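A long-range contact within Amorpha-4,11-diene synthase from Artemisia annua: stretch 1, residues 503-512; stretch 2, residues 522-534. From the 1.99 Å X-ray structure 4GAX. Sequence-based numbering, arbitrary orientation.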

ATOM      1  N   LEU A 503      -9.950 -13.012  -1.828  1.00 17.38           N
ATOM      2  CA  LEU A 503      -9.238 -12.075  -2.705  1.00 16.71           C
ATOM      3  C   LEU A 503      -7.815 -11.792  -2.237  1.00 13.69           C
ATOM      4  O   LEU A 503      -6.889 -11.715  -3.053  1.00 17.74           O
ATOM      5  CB  LEU A 503     -10.032 -10.771  -2.845  1.00 22.97           C
ATOM      6  CG  LEU A 503     -11.263 -10.922  -3.732  1.00 35.20           C
ATOM      7  CD1 LEU A 503     -12.198  -9.742  -3.522  1.00 32.18           C
ATOM      8  CD2 LEU A 503     -10.863 -11.044  -5.204  1.00 34.14           C
ATOM      9  N   TRP A 504      -7.613 -11.610  -0.935  1.00 20.08           N
ATOM     10  CA  TRP A 504      -6.253 -11.368  -0.453  1.00 21.75           C
ATOM     11  C   TRP A 504      -5.377 -12.564  -0.797  1.00 22.87           C
ATOM     12  O   TRP A 504      -4.195 -12.409  -1.132  1.00 18.43           O
ATOM     13  CB  TRP A 504      -6.212 -11.125   1.069  1.00 20.69           C
ATOM     14  CG  TRP A 504      -6.872  -9.842   1.547  1.00 23.30           C
ATOM     15  CD1 TRP A 504      -7.981  -9.740   2.349  1.00 18.14           C
ATOM     16  CD2 TRP A 504      -6.443  -8.494   1.282  1.00 21.98           C
ATOM     17  NE1 TRP A 504      -8.273  -8.413   2.581  1.00 22.38           N
ATOM     18  CE2 TRP A 504      -7.347  -7.629   1.941  1.00 21.85           C
ATOM     19  CE3 TRP A 504      -5.383  -7.933   0.556  1.00 21.24           C
ATOM     20  CZ2 TRP A 504      -7.226  -6.235   1.889  1.00 25.61           C
ATOM     21  CZ3 TRP A 504      -5.266  -6.537   0.503  1.00 21.62           C
ATOM     22  CH2 TRP A 504      -6.180  -5.711   1.165  1.00 20.44           C
ATOM     23  N   LYS A 505      -5.944 -13.763  -0.693  1.00 20.44           N
ATOM     24  CA  LYS A 505      -5.190 -14.967  -1.032  1.00 18.73           C
ATOM     25  C   LYS A 505      -4.883 -15.023  -2.537  1.00 17.55           C
ATOM     26  O   LYS A 505      -3.779 -15.416  -2.941  1.00 20.35           O
ATOM     27  CB  LYS A 505      -5.926 -16.233  -0.554  1.00 20.95           C
ATOM     28  CG  LYS A 505      -5.739 -16.506   0.953  1.00 24.11           C
ATOM     29  CD  LYS A 505      -6.439 -17.790   1.423  1.00 28.53           C
ATOM     30  CE  LYS A 505      -7.945 -17.679   1.291  1.00 28.10           C
ATOM     31  NZ  LYS A 505      -8.606 -18.920   1.805  1.00 24.99           N
ATOM     32  N   ASP A 506      -5.857 -14.648  -3.362  1.00 19.27           N
ATOM     33  CA  ASP A 506      -5.640 -14.591  -4.808  1.00 21.00           C
ATOM     34  C   ASP A 506      -4.522 -13.607  -5.131  1.00 20.52           C
ATOM     35  O   ASP A 506      -3.663 -13.858  -5.986  1.00 22.68           O
ATOM     36  CB  ASP A 506      -6.921 -14.149  -5.524  1.00 21.42           C
ATOM     37  CG  ASP A 506      -7.955 -15.250  -5.600  1.00 30.78           C
ATOM     38  OD1 ASP A 506      -7.561 -16.437  -5.711  1.00 27.17           O
ATOM     39  OD2 ASP A 506      -9.164 -14.927  -5.554  1.00 37.29           O
ATOM     40  N   ILE A 507      -4.534 -12.475  -4.441  1.00 19.29           N
ATOM     41  CA  ILE A 507      -3.519 -11.446  -4.671  1.00 21.06           C
ATOM     42  C   ILE A 507      -2.128 -11.892  -4.226  1.00 23.95           C
ATOM     43  O   ILE A 507      -1.122 -11.573  -4.883  1.00 20.39           O
ATOM     44  CB  ILE A 507      -3.924 -10.131  -3.980  1.00 21.58           C
ATOM     45  CG1 ILE A 507      -5.087  -9.506  -4.760  1.00 27.46           C
ATOM     46  CG2 ILE A 507      -2.752  -9.157  -3.920  1.00 20.48           C
ATOM     47  CD1 ILE A 507      -5.951  -8.595  -3.927  1.00 24.40           C
ATOM     48  N   ASN A 508      -2.056 -12.618  -3.111  1.00 21.49           N
ATOM     49  CA  ASN A 508      -0.776 -13.198  -2.696  1.00 19.14           C
ATOM     50  C   ASN A 508      -0.197 -14.087  -3.774  1.00 17.96           C
ATOM     51  O   ASN A 508       1.001 -14.023  -4.061  1.00 19.11           O
ATOM     52  CB  ASN A 508      -0.903 -13.996  -1.390  1.00 20.61           C
ATOM     53  CG  ASN A 508      -1.034 -13.100  -0.169  1.00 23.38           C
ATOM     54  OD1 ASN A 508      -0.712 -11.898  -0.219  1.00 21.48           O
ATOM     55  ND2 ASN A 508      -1.484 -13.686   0.948  1.00 20.34           N
ATOM     56  N   ARG A 509      -1.039 -14.928  -4.368  1.00 19.14           N
ATOM     57  CA  ARG A 509      -0.555 -15.837  -5.421  1.00 20.40           C
ATOM     58  C   ARG A 509       0.004 -15.043  -6.600  1.00 19.61           C
ATOM     59  O   ARG A 509       1.098 -15.334  -7.088  1.00 22.23           O
ATOM     60  CB  ARG A 509      -1.667 -16.778  -5.876  1.00 13.92           C
ATOM     61  CG  ARG A 509      -1.263 -17.806  -6.965  1.00 24.32           C
ATOM     62  CD  ARG A 509      -2.523 -18.365  -7.650  1.00 32.97           C
ATOM     63  NE  ARG A 509      -3.387 -17.257  -8.071  1.00 52.74           N
ATOM     64  CZ  ARG A 509      -4.695 -17.165  -7.833  1.00 51.71           C
ATOM     65  NH1 ARG A 509      -5.344 -18.131  -7.193  1.00 44.84           N
ATOM     66  NH2 ARG A 509      -5.357 -16.094  -8.250  1.00 49.58           N
ATOM     67  N   GLU A 510      -0.725 -14.022  -7.048  1.00 16.36           N
ATOM     68  CA  GLU A 510      -0.250 -13.233  -8.192  1.00 20.43           C
ATOM     69  C   GLU A 510       1.061 -12.523  -7.838  1.00 17.70           C
ATOM     70  O   GLU A 510       1.950 -12.390  -8.672  1.00 19.37           O
ATOM     71  CB  GLU A 510      -1.310 -12.215  -8.644  1.00 20.05           C
ATOM     72  CG  GLU A 510      -2.617 -12.849  -9.095  1.00 17.41           C
ATOM     73  CD  GLU A 510      -2.435 -13.826 -10.246  1.00 32.56           C
ATOM     74  OE1 GLU A 510      -1.638 -13.535 -11.180  1.00 23.15           O
ATOM     75  OE2 GLU A 510      -3.098 -14.890 -10.218  1.00 33.00           O
ATOM     76  N   TYR A 511       1.189 -12.066  -6.600  1.00 16.84           N
ATOM     77  CA  TYR A 511       2.421 -11.403  -6.167  1.00 17.49           C
ATOM     78  C   TYR A 511       3.629 -12.335  -6.235  1.00 23.48           C
ATOM     79  O   TYR A 511       4.724 -11.917  -6.623  1.00 21.45           O
ATOM     80  CB  TYR A 511       2.243 -10.887  -4.736  1.00 16.37           C
ATOM     81  CG  TYR A 511       3.478 -10.301  -4.098  1.00 21.46           C
ATOM     82  CD1 TYR A 511       3.867  -8.984  -4.346  1.00 19.11           C
ATOM     83  CD2 TYR A 511       4.242 -11.054  -3.215  1.00 22.69           C
ATOM     84  CE1 TYR A 511       5.012  -8.437  -3.728  1.00 24.07           C
ATOM     85  CE2 TYR A 511       5.385 -10.526  -2.609  1.00 19.95           C
ATOM     86  CZ  TYR A 511       5.763  -9.220  -2.860  1.00 25.12           C
ATOM     87  OH  TYR A 511       6.882  -8.702  -2.221  1.00 20.60           O
ATOM     88  N   LEU A 512       3.422 -13.597  -5.861  1.00 18.10           N
ATOM     89  CA  LEU A 512       4.511 -14.571  -5.809  1.00 20.28           C
ATOM     90  C   LEU A 512       4.858 -15.109  -7.181  1.00 26.42           C
ATOM     91  O   LEU A 512       5.949 -15.644  -7.395  1.00 24.70           O
ATOM     92  CB  LEU A 512       4.127 -15.732  -4.881  1.00 21.03           C
ATOM     93  CG  LEU A 512       3.970 -15.308  -3.405  1.00 21.02           C
ATOM     94  CD1 LEU A 512       3.219 -16.375  -2.609  1.00 23.08           C
ATOM     95  CD2 LEU A 512       5.334 -15.063  -2.776  1.00 24.79           C
ATOM     96  N   LEU A 522       6.642  -3.921  -8.287  1.00 17.94           N
ATOM     97  CA  LEU A 522       5.711  -4.929  -7.781  1.00 18.10           C
ATOM     98  C   LEU A 522       5.413  -4.598  -6.325  1.00 18.66           C
ATOM     99  O   LEU A 522       4.252  -4.696  -5.879  1.00 20.33           O
ATOM    100  CB  LEU A 522       6.308  -6.335  -7.918  1.00 20.04           C
ATOM    101  CG  LEU A 522       5.427  -7.458  -7.370  1.00 25.57           C
ATOM    102  CD1 LEU A 522       4.087  -7.450  -8.077  1.00 22.04           C
ATOM    103  CD2 LEU A 522       6.105  -8.822  -7.524  1.00 24.28           C
ATOM    104  N   VAL A 523       6.455  -4.183  -5.597  1.00 16.04           N
ATOM    105  CA  VAL A 523       6.326  -3.809  -4.189  1.00 17.69           C
ATOM    106  C   VAL A 523       5.373  -2.618  -4.094  1.00 19.83           C
ATOM    107  O   VAL A 523       4.510  -2.579  -3.215  1.00 18.70           O
ATOM    108  CB  VAL A 523       7.706  -3.482  -3.549  1.00 23.79           C
ATOM    109  CG1 VAL A 523       7.551  -2.757  -2.194  1.00 15.67           C
ATOM    110  CG2 VAL A 523       8.545  -4.766  -3.397  1.00 19.01           C
ATOM    111  N   ALA A 524       5.511  -1.665  -5.019  1.00 21.57           N
ATOM    112  CA  ALA A 524       4.617  -0.502  -5.058  1.00 20.54           C
ATOM    113  C   ALA A 524       3.180  -0.945  -5.271  1.00 21.86           C
ATOM    114  O   ALA A 524       2.277  -0.446  -4.613  1.00 22.01           O
ATOM    115  CB  ALA A 524       5.031   0.470  -6.180  1.00 18.15           C
ATOM    116  N   VAL A 525       2.971  -1.862  -6.215  1.00 15.72           N
ATOM    117  CA  VAL A 525       1.636  -2.369  -6.481  1.00 15.97           C
ATOM    118  C   VAL A 525       1.053  -3.021  -5.225  1.00 19.79           C
ATOM    119  O   VAL A 525      -0.087  -2.751  -4.870  1.00 20.84           O
ATOM    120  CB  VAL A 525       1.601  -3.382  -7.653  1.00 22.34           C
ATOM    121  CG1 VAL A 525       0.220  -4.066  -7.724  1.00 17.16           C
ATOM    122  CG2 VAL A 525       1.926  -2.678  -8.995  1.00 24.33           C
ATOM    123  N   ILE A 526       1.828  -3.871  -4.554  1.00 18.15           N
ATOM    124  CA  ILE A 526       1.282  -4.611  -3.419  1.00 16.69           C
ATOM    125  C   ILE A 526       0.954  -3.652  -2.270  1.00 15.63           C
ATOM    126  O   ILE A 526      -0.018  -3.863  -1.543  1.00 18.89           O
ATOM    127  CB  ILE A 526       2.193  -5.794  -2.943  1.00 22.37           C
ATOM    128  CG1 ILE A 526       1.403  -6.758  -2.054  1.00 21.79           C
ATOM    129  CG2 ILE A 526       3.423  -5.315  -2.148  1.00 18.01           C
ATOM    130  CD1 ILE A 526       0.313  -7.504  -2.793  1.00 26.36           C
ATOM    131  N   ASN A 527       1.735  -2.582  -2.139  1.00 14.44           N
ATOM    132  CA  ASN A 527       1.477  -1.610  -1.079  1.00 16.14           C
ATOM    133  C   ASN A 527       0.166  -0.894  -1.381  1.00 18.69           C
ATOM    134  O   ASN A 527      -0.664  -0.702  -0.494  1.00 19.24           O
ATOM    135  CB  ASN A 527       2.625  -0.600  -0.954  1.00 15.99           C
ATOM    136  CG  ASN A 527       3.896  -1.215  -0.387  1.00 22.57           C
ATOM    137  OD1 ASN A 527       3.866  -2.281   0.253  1.00 17.32           O
ATOM    138  ND2 ASN A 527       5.023  -0.539  -0.612  1.00 14.28           N
ATOM    139  N   LEU A 528      -0.024  -0.504  -2.643  1.00 17.10           N
ATOM    140  CA  LEU A 528      -1.274   0.158  -3.027  1.00 16.28           C
ATOM    141  C   LEU A 528      -2.480  -0.754  -2.810  1.00 21.38           C
ATOM    142  O   LEU A 528      -3.560  -0.278  -2.462  1.00 18.29           O
ATOM    143  CB  LEU A 528      -1.231   0.655  -4.478  1.00 15.04           C
ATOM    144  CG  LEU A 528      -0.309   1.869  -4.675  1.00 21.03           C
ATOM    145  CD1 LEU A 528      -0.166   2.205  -6.160  1.00 29.16           C
ATOM    146  CD2 LEU A 528      -0.836   3.081  -3.911  1.00 19.08           C
ATOM    147  N   VAL A 529      -2.314  -2.058  -3.011  1.00 16.41           N
ATOM    148  CA  VAL A 529      -3.424  -2.987  -2.725  1.00 19.50           C
ATOM    149  C   VAL A 529      -3.712  -3.051  -1.226  1.00 13.91           C
ATOM    150  O   VAL A 529      -4.865  -2.995  -0.805  1.00 20.50           O
ATOM    151  CB  VAL A 529      -3.120  -4.429  -3.235  1.00 23.64           C
ATOM    152  CG1 VAL A 529      -4.232  -5.389  -2.821  1.00 26.44           C
ATOM    153  CG2 VAL A 529      -2.966  -4.442  -4.751  1.00 24.16           C
ATOM    154  N   HIS A 530      -2.666  -3.161  -0.411  1.00 16.47           N
ATOM    155  CA  HIS A 530      -2.866  -3.189   1.043  1.00 18.89           C
ATOM    156  C   HIS A 530      -3.427  -1.870   1.567  1.00 23.68           C
ATOM    157  O   HIS A 530      -4.198  -1.841   2.539  1.00 21.62           O
ATOM    158  CB  HIS A 530      -1.559  -3.553   1.760  1.00 18.13           C
ATOM    159  CG  HIS A 530      -1.210  -5.004   1.650  1.00 18.92           C
ATOM    160  ND1 HIS A 530       0.082  -5.452   1.478  1.00 21.29           N
ATOM    161  CD2 HIS A 530      -1.994  -6.106   1.693  1.00 15.84           C
ATOM    162  CE1 HIS A 530       0.079  -6.774   1.413  1.00 19.64           C
ATOM    163  NE2 HIS A 530      -1.170  -7.195   1.533  1.00 23.00           N
ATOM    164  N   PHE A 531      -3.066  -0.777   0.905  1.00 18.54           N
ATOM    165  CA  PHE A 531      -3.637   0.524   1.271  1.00 19.47           C
ATOM    166  C   PHE A 531      -5.163   0.556   1.212  1.00 19.63           C
ATOM    167  O   PHE A 531      -5.825   1.313   1.964  1.00 21.30           O
ATOM    168  CB  PHE A 531      -3.057   1.647   0.403  1.00 18.43           C
ATOM    169  CG  PHE A 531      -3.623   2.988   0.729  1.00 25.03           C
ATOM    170  CD1 PHE A 531      -3.268   3.625   1.907  1.00 27.95           C
ATOM    171  CD2 PHE A 531      -4.529   3.604  -0.120  1.00 23.61           C
ATOM    172  CE1 PHE A 531      -3.794   4.865   2.229  1.00 27.34           C
ATOM    173  CE2 PHE A 531      -5.059   4.855   0.196  1.00 27.93           C
ATOM    174  CZ  PHE A 531      -4.687   5.484   1.372  1.00 24.32           C
ATOM    175  N   LEU A 532      -5.746  -0.258   0.338  1.00 19.95           N
ATOM    176  CA  LEU A 532      -7.211  -0.242   0.182  1.00 21.94           C
ATOM    177  C   LEU A 532      -7.882  -0.586   1.499  1.00 25.68           C
ATOM    178  O   LEU A 532      -8.985  -0.108   1.792  1.00 25.75           O
ATOM    179  CB  LEU A 532      -7.678  -1.225  -0.900  1.00 24.64           C
ATOM    180  CG  LEU A 532      -7.165  -1.060  -2.341  1.00 30.08           C
ATOM    181  CD1 LEU A 532      -7.431  -2.333  -3.163  1.00 31.13           C
ATOM    182  CD2 LEU A 532      -7.801   0.138  -2.999  1.00 26.76           C
ATOM    183  N   ASP A 533      -7.204  -1.403   2.303  1.00 26.58           N
ATOM    184  CA  ASP A 533      -7.738  -1.789   3.608  1.00 27.22           C
ATOM    185  C   ASP A 533      -7.813  -0.585   4.541  1.00 25.88           C
ATOM    186  O   ASP A 533      -8.686  -0.524   5.400  1.00 22.66           O
ATOM    187  CB  ASP A 533      -6.883  -2.898   4.238  1.00 25.75           C
ATOM    188  CG  ASP A 533      -7.686  -3.800   5.165  1.00 42.12           C
ATOM    189  OD1 ASP A 533      -8.862  -4.111   4.847  1.00 37.05           O
ATOM    190  OD2 ASP A 533      -7.142  -4.200   6.214  1.00 47.63           O
ATOM    191  N   VAL A 534      -6.900   0.371   4.363  1.00 22.99           N
ATOM    192  CA  VAL A 534      -6.901   1.618   5.131  1.00 23.78           C
ATOM    193  C   VAL A 534      -7.883   2.609   4.526  1.00 27.02           C
ATOM    194  O   VAL A 534      -8.643   3.288   5.230  1.00 27.20           O
ATOM    195  CB  VAL A 534      -5.491   2.261   5.131  1.00 23.85           C
ATOM    196  CG1 VAL A 534      -5.559   3.708   5.618  1.00 30.63           C
ATOM    197  CG2 VAL A 534      -4.534   1.428   5.998  1.00 23.41           C
TER
HETATM  198  O   HOH W   1      -9.506  -6.817   4.912  1.00 33.33           O
HETATM  199  O   HOH W   2      -2.530  -9.625   1.666  1.00 26.75           O

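Residues 503-512 and 522-534 are both segments of longer helices, and their axes run almost exactly antiparallel, with 173° between the N-to-C directions and a closest approach of 11.2 Å. The register follows from that direction: Tyr 511, late in the first stretch, lies across from Ile 526, their CA atoms 7.4 Å apart, whereas Trp 504, near its start, is matched with His 530 at a CA-CA distance of 9.0 Å. The backbones are therefore closer at the tyrosine end than at the tryptophan end, where a large indole occupies the wider gap. Each helix satisfies its own main chain, as in Tyr 511 N to Ile 507 O (2.9 Å) and His 530 N to Ile 526 O (3.0 Å). No direct hydrogen bond crosses between the stretches, so side-chain packing and bridging water make the contact, which buries 486 Å² summed over both sides.

The apolar contacts come from residues spaced three or four apart, the repeat that keeps successive side chains on one flank of a helix. Ile 507 points toward the partner helix and fits between two of its residues: its CG2 is 3.7 Å from Ile 526 CD1, and its CD1 is 3.8 Å from Val 529 CG1. These are van der Waals separations between branched aliphatic groups. One turn further on, Tyr 511 also points toward the partner, with chi1 in the t well, and has the largest covered area of any residue here, 109 Å². Its CD1 lies 3.7 Å from Leu 522 CG and its CE1 lies 3.8 Å from Ile 526 CG2, so this part of the ring packs against two residues one turn apart. The backbone takes part too, with Tyr 511 O 3.5 Å from Leu 522 CD2. The phenol OH is hydrogen-bonded elsewhere in the structure, so the buried side chain leaves no unpaired polar group.

The aromatic contact belongs to Trp 504. Its CA-to-CB bond points sideways, but the long side chain brings the six-membered ring to the other helix. Trp 504 CZ3 is 3.7 Å from Val 529 CG1, and Trp 504 CH2 is 3.6 Å from Val 529 O, which sits at the ring edge near its plane. The same CZ3 reaches 3.5 Å from His 530 CD2. The two ring planes are 28° apart, but their centroids are 5.6 Å apart and the rings are slid past each other, so they barely overlap.

Polar links across the interface use water. Water 1 accepts from Trp 504 NE1 at 3.1 Å and donates to Asp 533 OD1 at 2.8 Å, giving the indole nitrogen a partner and tying it to the carboxylate. Water 2 lies 2.8 Å from His 530 NE2 and donates a weak hydrogen bond to Asn 508 OD1 at 3.5 Å. Both bridges thus join side chains that approach the opposite helix without bonding to it directly.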